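Local coordinates for xylulose kinase (Bifidobacterium adolescentis ATCC 15703, PDB 3I8B), which probably phosphorylates D-xylulose to D-xylulose 5-phosphate with ATP, as a member of the FGGY family of carbohydrate kinases, at residues H75-L80 / D89-N94; T96-Q101 / T143-A148; A162-P167 / E235-P240; V10-Q15 / A35-G40. All blocks are in the same frame, centred on the assembly; numbering follows the deposited sequence.

Contact 1: residues H75-L80 / D89-N94; sequences HGMVIL and DAMLWN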
loop_
_atom_site.group_PDB
_atom_site.type_symbol
_atom_site.label_atom_id
_atom_site.label_comp_id
_atom_site.label_asym_id
_atom_site.label_seq_id
_atom_site.Cartn_x
_atom_site.Cartn_y
_atom_site.Cartn_z
ATOM N N HIS A 75 1.778 -6.934 2.234
ATOM C CA HIS A 75 2.706 -7.379 3.291
ATOM C C HIS A 75 2.314 -8.649 4.060
ATOM O O HIS A 75 3.182 -9.409 4.483
ATOM C CB HIS A 75 2.977 -6.228 4.288
ATOM C CG HIS A 75 3.275 -4.915 3.628
ATOM N ND1 HIS A 75 2.492 -3.792 3.804
ATOM C CD2 HIS A 75 4.266 -4.548 2.781
ATOM C CE1 HIS A 75 2.995 -2.788 3.107
ATOM N NE2 HIS A 75 4.064 -3.225 2.467
ATOM N N GLY A 76 1.014 -8.878 4.244
ATOM C CA GLY A 76 0.565 -9.989 5.062
ATOM C C GLY A 76 1.342 -11.272 4.813
ATOM O O GLY A 76 1.416 -11.774 3.675
HETATM N N MSE A 77 1.901 -11.834 5.880
HETATM C CA MSE A 77 2.713 -13.044 5.768
HETATM C C MSE A 77 1.867 -14.318 5.829
HETATM O O MSE A 77 1.309 -14.639 6.881
HETATM C CB MSE A 77 3.768 -13.097 6.889
HETATM C CG MSE A 77 4.572 -14.394 6.910
HETATM SE SE MSE A 77 5.292 -14.912 8.692
HETATM C CE MSE A 77 3.590 -15.389 9.586
ATOM N N VAL A 78 1.790 -15.038 4.709
ATOM C CA VAL A 78 1.188 -16.372 4.678
ATOM C C VAL A 78 2.275 -17.444 4.524
ATOM O O VAL A 78 2.945 -17.535 3.483
ATOM C CB VAL A 78 0.168 -16.539 3.521
ATOM C CG1 VAL A 78 -0.468 -17.944 3.548
ATOM C CG2 VAL A 78 -0.917 -15.465 3.588
ATOM N N ILE A 79 2.449 -18.265 5.549
ATOM C CA ILE A 79 3.426 -19.343 5.444
ATOM C C ILE A 79 2.775 -20.719 5.358
ATOM O O ILE A 79 1.868 -21.050 6.132
ATOM C CB ILE A 79 4.517 -19.292 6.549
ATOM C CG1 ILE A 79 3.887 -19.156 7.939
ATOM C CG2 ILE A 79 5.476 -18.147 6.292
ATOM C CD1 ILE A 79 4.922 -19.302 9.101
ATOM N N LEU A 80 3.263 -21.508 4.395
ATOM C CA LEU A 80 2.727 -22.819 4.064
ATOM C C LEU A 80 3.759 -23.898 4.316
ATOM O O LEU A 80 4.966 -23.682 4.083
ATOM C CB LEU A 80 2.348 -22.864 2.581
ATOM C CG LEU A 80 1.425 -21.761 2.084
ATOM C CD1 LEU A 80 1.202 -21.891 0.581
ATOM C CD2 LEU A 80 0.114 -21.860 2.865
ATOM N N ASP A 89 -1.275 -18.260 12.023
ATOM C CA ASP A 89 -2.036 -17.120 11.507
ATOM C C ASP A 89 -1.223 -16.135 10.668
ATOM O O ASP A 89 -0.058 -15.881 10.937
ATOM C CB ASP A 89 -2.725 -16.365 12.645
ATOM C CG ASP A 89 -4.025 -17.018 13.075
ATOM O OD1 ASP A 89 -4.303 -18.160 12.659
ATOM O OD2 ASP A 89 -4.763 -16.377 13.836
ATOM N N ALA A 90 -1.853 -15.584 9.635
ATOM C CA ALA A 90 -1.200 -14.565 8.852
ATOM C C ALA A 90 -1.045 -13.346 9.723
ATOM O O ALA A 90 -1.964 -12.988 10.468
ATOM C CB ALA A 90 -2.014 -14.238 7.589
HETATM N N MSE A 91 0.122 -12.715 9.644
HETATM C CA MSE A 91 0.367 -11.481 10.384
HETATM C C MSE A 91 0.353 -10.328 9.407
HETATM O O MSE A 91 1.109 -10.316 8.430
HETATM C CB MSE A 91 1.705 -11.553 11.118
HETATM C CG MSE A 91 1.814 -12.790 11.996
HETATM SE SE MSE A 91 3.608 -12.984 12.752
HETATM C CE MSE A 91 3.565 -11.433 13.974
ATOM N N LEU A 92 -0.509 -9.359 9.685
ATOM C CA LEU A 92 -0.931 -8.383 8.698
ATOM C C LEU A 92 -0.165 -7.067 8.768
ATOM O O LEU A 92 0.636 -6.841 9.697
ATOM C CB LEU A 92 -2.441 -8.144 8.841
ATOM C CG LEU A 92 -3.300 -9.413 8.792
ATOM C CD1 LEU A 92 -4.813 -9.069 8.750
ATOM C CD2 LEU A 92 -2.899 -10.287 7.594
ATOM N N TRP A 93 -0.415 -6.203 7.786
ATOM C CA TRP A 93 0.279 -4.918 7.687
ATOM C C TRP A 93 0.187 -4.107 8.987
ATOM O O TRP A 93 1.093 -3.328 9.306
ATOM C CB TRP A 93 -0.287 -4.081 6.537
ATOM C CG TRP A 93 -1.706 -3.639 6.801
ATOM C CD1 TRP A 93 -2.834 -4.375 6.614
ATOM C CD2 TRP A 93 -2.134 -2.373 7.331
ATOM N NE1 TRP A 93 -3.942 -3.647 6.982
ATOM C CE2 TRP A 93 -3.543 -2.415 7.423
ATOM C CE3 TRP A 93 -1.466 -1.207 7.723
ATOM C CZ2 TRP A 93 -4.303 -1.332 7.894
ATOM C CZ3 TRP A 93 -2.224 -0.127 8.201
ATOM C CH2 TRP A 93 -3.627 -0.203 8.280
ATOM N N ASN A 94 -0.908 -4.285 9.722
ATOM C CA ASN A 94 -1.153 -3.507 10.939
ATOM C C ASN A 94 -0.841 -4.243 12.237
ATOM O O ASN A 94 -1.092 -3.723 13.324
ATOM C CB ASN A 94 -2.586 -2.957 10.979
ATOM C CG ASN A 94 -3.645 -4.043 10.810
ATOM O OD1 ASN A 94 -3.330 -5.203 10.579
ATOM N ND2 ASN A 94 -4.912 -3.663 10.943
#
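M77 and M91, both selenomethionines, lie side by side and point the same way where segments 75-80 and 89-94 run past each other in opposite directions. From CB outward, M77 first meets K146 of helix 143-153, with CB also 4.1 Å from M91 O. CG stands anti to the backbone N (chi1 175°). Past SE the chain bends (chi3 70°), and CE turns back toward the other segment, 4.0 Å from both CG and SE of M91 and 3.9 Å from the carbonyl O of D89. Helix 143-153 touches both selenomethionines, V150 on M77 and W149 on M91.

The backbone supplies the polar part. M77 N donates a hydrogen bond to M91 O at 3.1 Å, nearly straight (166°), and G76 CA adds a CA-H...O contact to the same oxygen. A second such contact returns the other way, from A90 CA to M77 O at 3.2 Å. G76 is closely fitted: a CB built on it would lie 3.4 Å from L92 CD2. On the far side V78 CG2 meets A90 CB, with W48 of helix 46-58 against both.

H75, predicted to bind the substrate, begins segment 75-80, and W93 lies near the predicted proton acceptor D274. The chemistry, one backbone hydrogen bond set among methyl, methylene and selenium contacts, implies a largely apolar footing beside the probable sugar site.

Contact 2: residues T96-Q101 / T143-A148; sequences TSSAPQ and TLTKVA
Q101 meets A148 with its stem: CG lies 3.6 Å from A148 CB, while the flat amide beyond it sets neither a face nor an edge on segment 143-148. The chain bends at chi2 (76°), which sets CD; NE2 beyond it gives a weak bond to S98 O at 3.3 Å. Farther along helix 143-153, the Q101 side chain touches W149 and E152.

The polar centre is S98. Its OG, between the backbone N and the carbonyl carbon (chi1 58°), donates to T145 OG1 at 2.9 Å and accepts from K146 NZ at 3.1 Å. S98 is the N-cap residue of helix 99-110, yet its side chain makes no capping bond: a type I turn from T96 to A99 leads into the helix, and the serine hydroxyl is spent on the neighbouring helix instead. K146 NZ also forms a salt bridge with D95 and a hydrogen bond to A140 O. An alanine here would probably leave T145 OG1 without this donor and K146 NZ with one acceptor fewer, giving the ammonium more freedom to shift. K146 starts out pointing away from S98, and the bend at chi2 (-51°) brings CD to 3.4 Å from S98 OG. T145 OG1 is also hydrogen-bonded to Y142 O.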
loop_
_atom_site.group_PDB
_atom_site.type_symbol
_atom_site.label_atom_id
_atom_site.label_comp_id
_atom_site.label_asym_id
_atom_site.label_seq_id
_atom_site.Cartn_x
_atom_site.Cartn_y
_atom_site.Cartn_z
ATOM N N THR A 96 1.680 -5.087 14.971
ATOM C CA THR A 96 2.876 -4.406 15.475
ATOM C C THR A 96 3.785 -5.341 16.281
ATOM O O THR A 96 4.772 -4.894 16.863
ATOM C CB THR A 96 2.506 -3.246 16.401
ATOM O OG1 THR A 96 1.694 -3.747 17.471
ATOM C CG2 THR A 96 1.751 -2.184 15.639
ATOM N N SER A 97 3.426 -6.619 16.339
ATOM C CA SER A 97 4.250 -7.640 16.989
ATOM C C SER A 97 5.708 -7.612 16.524
ATOM O O SER A 97 6.620 -7.819 17.320
ATOM C CB SER A 97 3.694 -9.042 16.706
ATOM O OG SER A 97 2.440 -9.248 17.328
ATOM N N SER A 98 5.915 -7.361 15.233
ATOM C CA SER A 98 7.221 -7.516 14.610
ATOM C C SER A 98 8.076 -6.257 14.682
ATOM O O SER A 98 9.145 -6.191 14.064
ATOM C CB SER A 98 7.044 -7.939 13.145
ATOM O OG SER A 98 6.277 -6.974 12.448
ATOM N N ALA A 99 7.600 -5.257 15.420
ATOM C CA ALA A 99 8.344 -4.012 15.582
ATOM C C ALA A 99 9.807 -4.193 16.049
ATOM O O ALA A 99 10.709 -3.542 15.517
ATOM C CB ALA A 99 7.590 -3.057 16.517
ATOM N N PRO A 100 10.048 -5.065 17.044
ATOM C CA PRO A 100 11.438 -5.287 17.469
ATOM C C PRO A 100 12.278 -5.844 16.336
ATOM O O PRO A 100 13.429 -5.436 16.168
ATOM C CB PRO A 100 11.306 -6.327 18.587
ATOM C CG PRO A 100 9.919 -6.137 19.116
ATOM C CD PRO A 100 9.091 -5.779 17.909
ATOM N N GLN A 101 11.696 -6.749 15.553
ATOM C CA GLN A 101 12.409 -7.346 14.444
ATOM C C GLN A 101 12.738 -6.307 13.357
ATOM O O GLN A 101 13.809 -6.346 12.768
ATOM C CB GLN A 101 11.628 -8.529 13.881
ATOM C CG GLN A 101 11.691 -9.769 14.779
ATOM C CD GLN A 101 10.796 -9.665 16.002
ATOM O OE1 GLN A 101 11.041 -10.317 17.019
ATOM N NE2 GLN A 101 9.749 -8.854 15.907
ATOM N N THR A 143 6.802 -7.906 5.306
ATOM C CA THR A 143 6.724 -9.352 5.396
ATOM C C THR A 143 7.949 -9.966 6.080
ATOM O O THR A 143 7.812 -10.836 6.934
ATOM C CB THR A 143 6.560 -9.997 3.988
ATOM O OG1 THR A 143 5.642 -9.218 3.203
ATOM C CG2 THR A 143 6.052 -11.435 4.114
ATOM N N LEU A 144 9.138 -9.542 5.671
ATOM C CA LEU A 144 10.364 -10.086 6.257
ATOM C C LEU A 144 10.352 -9.965 7.783
ATOM O O LEU A 144 10.841 -10.848 8.480
ATOM C CB LEU A 144 11.606 -9.390 5.696
ATOM C CG LEU A 144 12.950 -9.982 6.144
ATOM C CD1 LEU A 144 13.076 -11.453 5.711
ATOM C CD2 LEU A 144 14.108 -9.164 5.582
ATOM N N THR A 145 9.791 -8.876 8.302
ATOM C CA THR A 145 9.795 -8.670 9.756
ATOM C C THR A 145 8.915 -9.704 10.448
ATOM O O THR A 145 9.227 -10.141 11.556
ATOM C CB THR A 145 9.389 -7.243 10.170
ATOM O OG1 THR A 145 7.963 -7.104 10.111
ATOM C CG2 THR A 145 10.052 -6.218 9.251
ATOM N N LYS A 146 7.841 -10.117 9.770
ATOM C CA LYS A 146 6.936 -11.139 10.298
ATOM C C LYS A 146 7.640 -12.492 10.365
ATOM O O LYS A 146 7.535 -13.219 11.363
ATOM C CB LYS A 146 5.682 -11.273 9.425
ATOM C CG LYS A 146 4.938 -9.979 9.143
ATOM C CD LYS A 146 4.638 -9.185 10.429
ATOM C CE LYS A 146 3.603 -8.100 10.138
ATOM N NZ LYS A 146 3.418 -7.189 11.301
ATOM N N VAL A 147 8.358 -12.818 9.297
ATOM C CA VAL A 147 9.098 -14.070 9.240
ATOM C C VAL A 147 10.155 -14.083 10.334
ATOM O O VAL A 147 10.311 -15.074 11.029
ATOM C CB VAL A 147 9.759 -14.290 7.871
ATOM C CG1 VAL A 147 10.572 -15.600 7.874
ATOM C CG2 VAL A 147 8.692 -14.295 6.764
ATOM N N ALA A 148 10.862 -12.967 10.479
ATOM C CA ALA A 148 11.790 -12.762 11.593
ATOM C C ALA A 148 11.150 -13.030 12.955
ATOM O O ALA A 148 11.730 -13.707 13.803
ATOM C CB ALA A 148 12.341 -11.354 11.559
#

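Contact 3: residues A162-P167 / E235-P240; sequences AAICLP and EAIVLP
I164 holds CG1 beside its backbone N (chi1 -48°), and I237 sends CG2 anti to its own N (chi1 -76° for CG1), which brings these two atoms to 4.0 Å as the side chains cross obliquely. L221 of helix 214-225 also packs on I237, and V147 on I164.

Beside them the backbones run in much the same direction and bridge at A163 and V238. V238 N donates to A162 O at 2.8 Å, almost perfectly straight (176°), and V238 O accepts the longer bond from I164 N at 3.3 Å. This fastens the chain leaving helix 227-236 to one edge of strand 163-165, whose other edge pairs with strand 78-80. On that side A162 and A163 both face L80, a classic beta bulge.

Farther on, P240 takes over from the backbone hydrogen bonds. Its CD sits 3.2 Å from I164 O, and its CG lies 3.7 Å from C165 CB, with W170 touching the cysteine as well. The next residue, T241, binds the magnesium ion together with E190 and L192, and the V238 side chain is about 6 Å from that ion. At the helix end a water donates to both A162 O and A236 O, 2.7 Å from each.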
loop_
_atom_site.group_PDB
_atom_site.type_symbol
_atom_site.label_atom_id
_atom_site.label_comp_id
_atom_site.label_asym_id
_atom_site.label_seq_id
_atom_site.Cartn_x
_atom_site.Cartn_y
_atom_site.Cartn_z
ATOM N N ALA A 162 7.698 -24.099 3.911
ATOM C CA ALA A 162 8.057 -24.544 2.566
ATOM C C ALA A 162 7.809 -23.444 1.522
ATOM O O ALA A 162 8.394 -23.454 0.437
ATOM C CB ALA A 162 7.314 -25.819 2.203
ATOM N N ALA A 163 6.929 -22.501 1.847
ATOM C CA ALA A 163 6.646 -21.381 0.954
ATOM C C ALA A 163 6.200 -20.151 1.746
ATOM O O ALA A 163 5.558 -20.267 2.781
ATOM C CB ALA A 163 5.571 -21.768 -0.110
ATOM N N ILE A 164 6.554 -18.971 1.256
ATOM C CA ILE A 164 6.050 -17.741 1.838
ATOM C C ILE A 164 5.342 -16.979 0.733
ATOM O O ILE A 164 5.891 -16.846 -0.349
ATOM C CB ILE A 164 7.187 -16.848 2.369
ATOM C CG1 ILE A 164 8.176 -17.656 3.227
ATOM C CG2 ILE A 164 6.604 -15.689 3.172
ATOM C CD1 ILE A 164 9.417 -16.867 3.597
ATOM N N CYS A 165 4.137 -16.466 1.007
ATOM C CA CYS A 165 3.426 -15.661 0.018
ATOM C C CYS A 165 2.534 -14.605 0.662
ATOM O O CYS A 165 2.343 -14.584 1.879
ATOM C CB CYS A 165 2.615 -16.550 -0.949
ATOM S SG CYS A 165 1.222 -17.388 -0.137
ATOM N N LEU A 166 2.030 -13.696 -0.157
ATOM C CA LEU A 166 1.209 -12.597 0.341
ATOM C C LEU A 166 -0.279 -12.930 0.159
ATOM O O LEU A 166 -0.617 -13.894 -0.522
ATOM C CB LEU A 166 1.606 -11.297 -0.351
ATOM C CG LEU A 166 2.692 -10.495 0.393
ATOM C CD1 LEU A 166 3.937 -11.331 0.765
ATOM C CD2 LEU A 166 3.086 -9.279 -0.424
ATOM N N PRO A 167 -1.172 -12.154 0.797
ATOM C CA PRO A 167 -2.605 -12.471 0.723
ATOM C C PRO A 167 -3.153 -12.599 -0.714
ATOM O O PRO A 167 -3.806 -13.597 -1.016
ATOM C CB PRO A 167 -3.258 -11.309 1.487
ATOM C CG PRO A 167 -2.190 -10.870 2.456
ATOM C CD PRO A 167 -0.912 -10.987 1.663
ATOM N N GLU A 235 17.217 -21.001 0.583
ATOM C CA GLU A 235 17.327 -21.481 -0.788
ATOM C C GLU A 235 16.199 -22.424 -1.142
ATOM O O GLU A 235 15.707 -22.405 -2.263
ATOM C CB GLU A 235 18.662 -22.204 -1.032
ATOM C CG GLU A 235 19.851 -21.259 -1.132
ATOM C CD GLU A 235 19.605 -20.113 -2.111
ATOM O OE1 GLU A 235 19.297 -20.382 -3.293
ATOM O OE2 GLU A 235 19.721 -18.940 -1.698
ATOM N N ALA A 236 15.802 -23.267 -0.199
ATOM C CA ALA A 236 14.803 -24.293 -0.492
ATOM C C ALA A 236 13.364 -23.737 -0.554
ATOM O O ALA A 236 12.499 -24.337 -1.166
ATOM C CB ALA A 236 14.894 -25.419 0.531
ATOM N N ILE A 237 13.123 -22.596 0.078
ATOM C CA ILE A 237 11.768 -22.035 0.196
ATOM C C ILE A 237 11.185 -21.612 -1.158
ATOM O O ILE A 237 11.877 -20.992 -1.969
ATOM C CB ILE A 237 11.752 -20.839 1.189
ATOM C CG1 ILE A 237 11.816 -21.360 2.629
ATOM C CG2 ILE A 237 10.499 -19.960 0.991
ATOM C CD1 ILE A 237 12.224 -20.288 3.647
ATOM N N VAL A 238 9.926 -21.970 -1.413
ATOM C CA VAL A 238 9.282 -21.572 -2.659
ATOM C C VAL A 238 8.729 -20.162 -2.459
ATOM O O VAL A 238 8.054 -19.912 -1.472
ATOM C CB VAL A 238 8.136 -22.535 -3.072
ATOM C CG1 VAL A 238 7.384 -21.976 -4.283
ATOM C CG2 VAL A 238 8.682 -23.927 -3.378
ATOM N N LEU A 239 9.073 -19.251 -3.369
ATOM C CA LEU A 239 8.601 -17.870 -3.360
ATOM C C LEU A 239 7.791 -17.681 -4.643
ATOM O O LEU A 239 8.092 -18.310 -5.648
ATOM C CB LEU A 239 9.783 -16.884 -3.326
ATOM C CG LEU A 239 10.755 -16.992 -2.135
ATOM C CD1 LEU A 239 11.927 -15.991 -2.251
ATOM C CD2 LEU A 239 10.029 -16.840 -0.810
ATOM N N PRO A 240 6.741 -16.848 -4.611
ATOM C CA PRO A 240 5.952 -16.759 -5.853
ATOM C C PRO A 240 6.720 -16.163 -7.042
ATOM O O PRO A 240 7.472 -15.199 -6.880
ATOM C CB PRO A 240 4.758 -15.869 -5.462
ATOM C CG PRO A 240 4.686 -15.975 -3.942
ATOM C CD PRO A 240 6.108 -16.141 -3.483
HETATM O O HOH W 1 10.229 -25.289 -0.138
#

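Contact 4: residues V10-Q15 / A35-G40; sequences VDTSTQ and AKHPNG
H37 reaches into the turn between strands 6-12 and 16-23, the first hairpin of the actin-like ATPase fold of the N-terminal domain. The turn carries on from D11, predicted to be important for activity, and by position probably corresponds to the phosphate-binding hairpin of this superfamily.

The imidazole does most of the work. H37 CB points toward the turn, and chi1 (-68°) sets CG beside the backbone N, anti to the carbonyl carbon. ND1 donates to T14 O at 3.1 Å, with that oxygen exactly in the ring plane; seen from the carbonyl, however, the nitrogen stands well above its plane. A weak, bent bond from ND1 to S13 O, 2.8 Å long, shares the same proton. At the next corner, CE1 comes 3.4 Å from T12 OG1. The threonine holds this hydroxyl anti to its backbone N (chi1 -175°), and the two side chains cross at about a right angle. A water joins them, 2.8 Å from H37 NE2 and 2.6 Å from T12 OG1. W48 meets the ring from helix 46-58.

An alanine at H37 would probably leave S13 O without its imidazole donor, T14 O with one donor fewer and that water without its nitrogen mate, freeing the turn to shift. The main-chain bond from H37 N to Q15 O, 2.8 Å, does not depend on the ring. T14 turns its OG1 to W93 NE1 and Q73 OE1. Its carbonyl O also accepts from a second water, 2.9 Å away, which donates to P38 O as well.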
loop_
_atom_site.group_PDB
_atom_site.type_symbol
_atom_site.label_atom_id
_atom_site.label_comp_id
_atom_site.label_asym_id
_atom_site.label_seq_id
_atom_site.Cartn_x
_atom_site.Cartn_y
_atom_site.Cartn_z
ATOM N N VAL A 10 -11.104 -8.762 -7.908
ATOM C CA VAL A 10 -11.276 -9.142 -6.516
ATOM C C VAL A 10 -10.432 -8.218 -5.657
ATOM O O VAL A 10 -9.260 -7.949 -5.973
ATOM C CB VAL A 10 -10.869 -10.611 -6.257
ATOM C CG1 VAL A 10 -11.127 -10.981 -4.813
ATOM C CG2 VAL A 10 -11.629 -11.551 -7.186
ATOM N N ASP A 11 -11.045 -7.722 -4.586
ATOM C CA ASP A 11 -10.368 -6.890 -3.607
ATOM C C ASP A 11 -10.445 -7.575 -2.235
ATOM O O ASP A 11 -11.472 -7.531 -1.556
ATOM C CB ASP A 11 -11.008 -5.504 -3.572
ATOM C CG ASP A 11 -10.543 -4.667 -2.391
ATOM O OD1 ASP A 11 -9.568 -5.052 -1.712
ATOM O OD2 ASP A 11 -11.158 -3.605 -2.146
ATOM N N THR A 12 -9.376 -8.259 -1.854
ATOM C CA THR A 12 -9.346 -8.864 -0.528
ATOM C C THR A 12 -8.558 -7.935 0.411
ATOM O O THR A 12 -7.332 -7.872 0.371
ATOM C CB THR A 12 -8.801 -10.304 -0.577
ATOM O OG1 THR A 12 -8.898 -10.907 0.715
ATOM C CG2 THR A 12 -7.335 -10.346 -1.068
ATOM N N SER A 13 -9.287 -7.170 1.214
ATOM C CA SER A 13 -8.685 -6.189 2.109
ATOM C C SER A 13 -8.703 -6.736 3.527
ATOM O O SER A 13 -9.238 -7.811 3.772
ATOM C CB SER A 13 -9.472 -4.876 2.063
ATOM O OG SER A 13 -10.790 -5.061 2.595
ATOM N N THR A 14 -8.114 -6.002 4.470
ATOM C CA THR A 14 -8.145 -6.444 5.851
ATOM C C THR A 14 -9.585 -6.739 6.278
ATOM O O THR A 14 -9.877 -7.786 6.866
ATOM C CB THR A 14 -7.483 -5.406 6.767
ATOM O OG1 THR A 14 -6.159 -5.139 6.280
ATOM C CG2 THR A 14 -7.406 -5.922 8.194
ATOM N N GLN A 15 -10.497 -5.836 5.936
ATOM C CA GLN A 15 -11.844 -5.900 6.489
ATOM C C GLN A 15 -12.830 -6.809 5.775
ATOM O O GLN A 15 -13.736 -7.353 6.417
ATOM C CB GLN A 15 -12.423 -4.495 6.651
ATOM C CG GLN A 15 -11.829 -3.778 7.847
ATOM C CD GLN A 15 -12.109 -2.290 7.834
ATOM O OE1 GLN A 15 -12.770 -1.763 8.734
ATOM N NE2 GLN A 15 -11.610 -1.601 6.812
ATOM N N ALA A 35 -18.220 -9.712 1.345
ATOM C CA ALA A 35 -18.351 -10.454 2.594
ATOM C C ALA A 35 -17.285 -9.995 3.576
ATOM O O ALA A 35 -16.233 -9.511 3.163
ATOM C CB ALA A 35 -18.233 -11.943 2.346
ATOM N N LYS A 36 -17.558 -10.161 4.869
ATOM C CA LYS A 36 -16.701 -9.636 5.931
ATOM C C LYS A 36 -15.593 -10.586 6.342
ATOM O O LYS A 36 -15.781 -11.799 6.358
ATOM C CB LYS A 36 -17.535 -9.325 7.184
ATOM C CG LYS A 36 -18.517 -8.190 7.033
ATOM C CD LYS A 36 -17.830 -6.843 7.190
ATOM C CE LYS A 36 -18.848 -5.749 7.493
ATOM N NZ LYS A 36 -18.177 -4.489 7.913
ATOM N N HIS A 37 -14.446 -10.014 6.698
ATOM C CA HIS A 37 -13.379 -10.737 7.386
ATOM C C HIS A 37 -13.495 -10.484 8.886
ATOM O O HIS A 37 -13.999 -9.440 9.294
ATOM C CB HIS A 37 -12.000 -10.253 6.914
ATOM C CG HIS A 37 -11.677 -10.611 5.500
ATOM N ND1 HIS A 37 -10.758 -9.915 4.743
ATOM C CD2 HIS A 37 -12.158 -11.593 4.693
ATOM C CE1 HIS A 37 -10.684 -10.453 3.539
ATOM N NE2 HIS A 37 -11.521 -11.479 3.488
ATOM N N PRO A 38 -13.014 -11.429 9.711
ATOM C CA PRO A 38 -12.927 -11.188 11.160
ATOM C C PRO A 38 -12.027 -9.990 11.463
ATOM O O PRO A 38 -11.135 -9.671 10.680
ATOM C CB PRO A 38 -12.269 -12.469 11.698
ATOM C CG PRO A 38 -12.431 -13.499 10.590
ATOM C CD PRO A 38 -12.441 -12.729 9.316
ATOM N N ASN A 39 -12.266 -9.312 12.580
ATOM C CA ASN A 39 -11.368 -8.248 13.006
ATOM C C ASN A 39 -10.057 -8.842 13.521
ATOM O O ASN A 39 -9.986 -10.031 13.855
ATOM C CB ASN A 39 -12.022 -7.399 14.098
ATOM C CG ASN A 39 -13.401 -6.909 13.703
ATOM O OD1 ASN A 39 -14.376 -7.117 14.431
ATOM N ND2 ASN A 39 -13.493 -6.264 12.541
ATOM N N GLY A 40 -9.021 -8.018 13.600
ATOM C CA GLY A 40 -7.737 -8.500 14.069
ATOM C C GLY A 40 -6.597 -8.144 13.139
ATOM O O GLY A 40 -6.783 -7.979 11.922
HETATM O O HOH W 2 -10.964 -12.495 0.907
HETATM O O HOH W 3 -10.954 -7.148 9.532
HETATM O O HOH W 4 -15.090 -3.178 8.295
#

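Contact 1 sits in the middle and touches the other three. Its H75 O bonds to T143 OG1 of contact 2 at 2.8 Å, and V78 N bonds to C165 O of contact 3 at 2.9 Å, where strands 78-80 and 163-165 are neighbours in one sheet. W93 NE1 bonds to T14 OG1 of contact 4, also at 2.8 Å. Contacts 2 and 4 do not touch; their centres are about 21 Å apart. Contacts 1 and 4 converge on the probable catalytic cleft, the W93 and S13 side chains each lying about 6 Å from that of D274. Contact 3 faces elsewhere, toward the magnesium ion, its centre about 23 Å from that of contact 4.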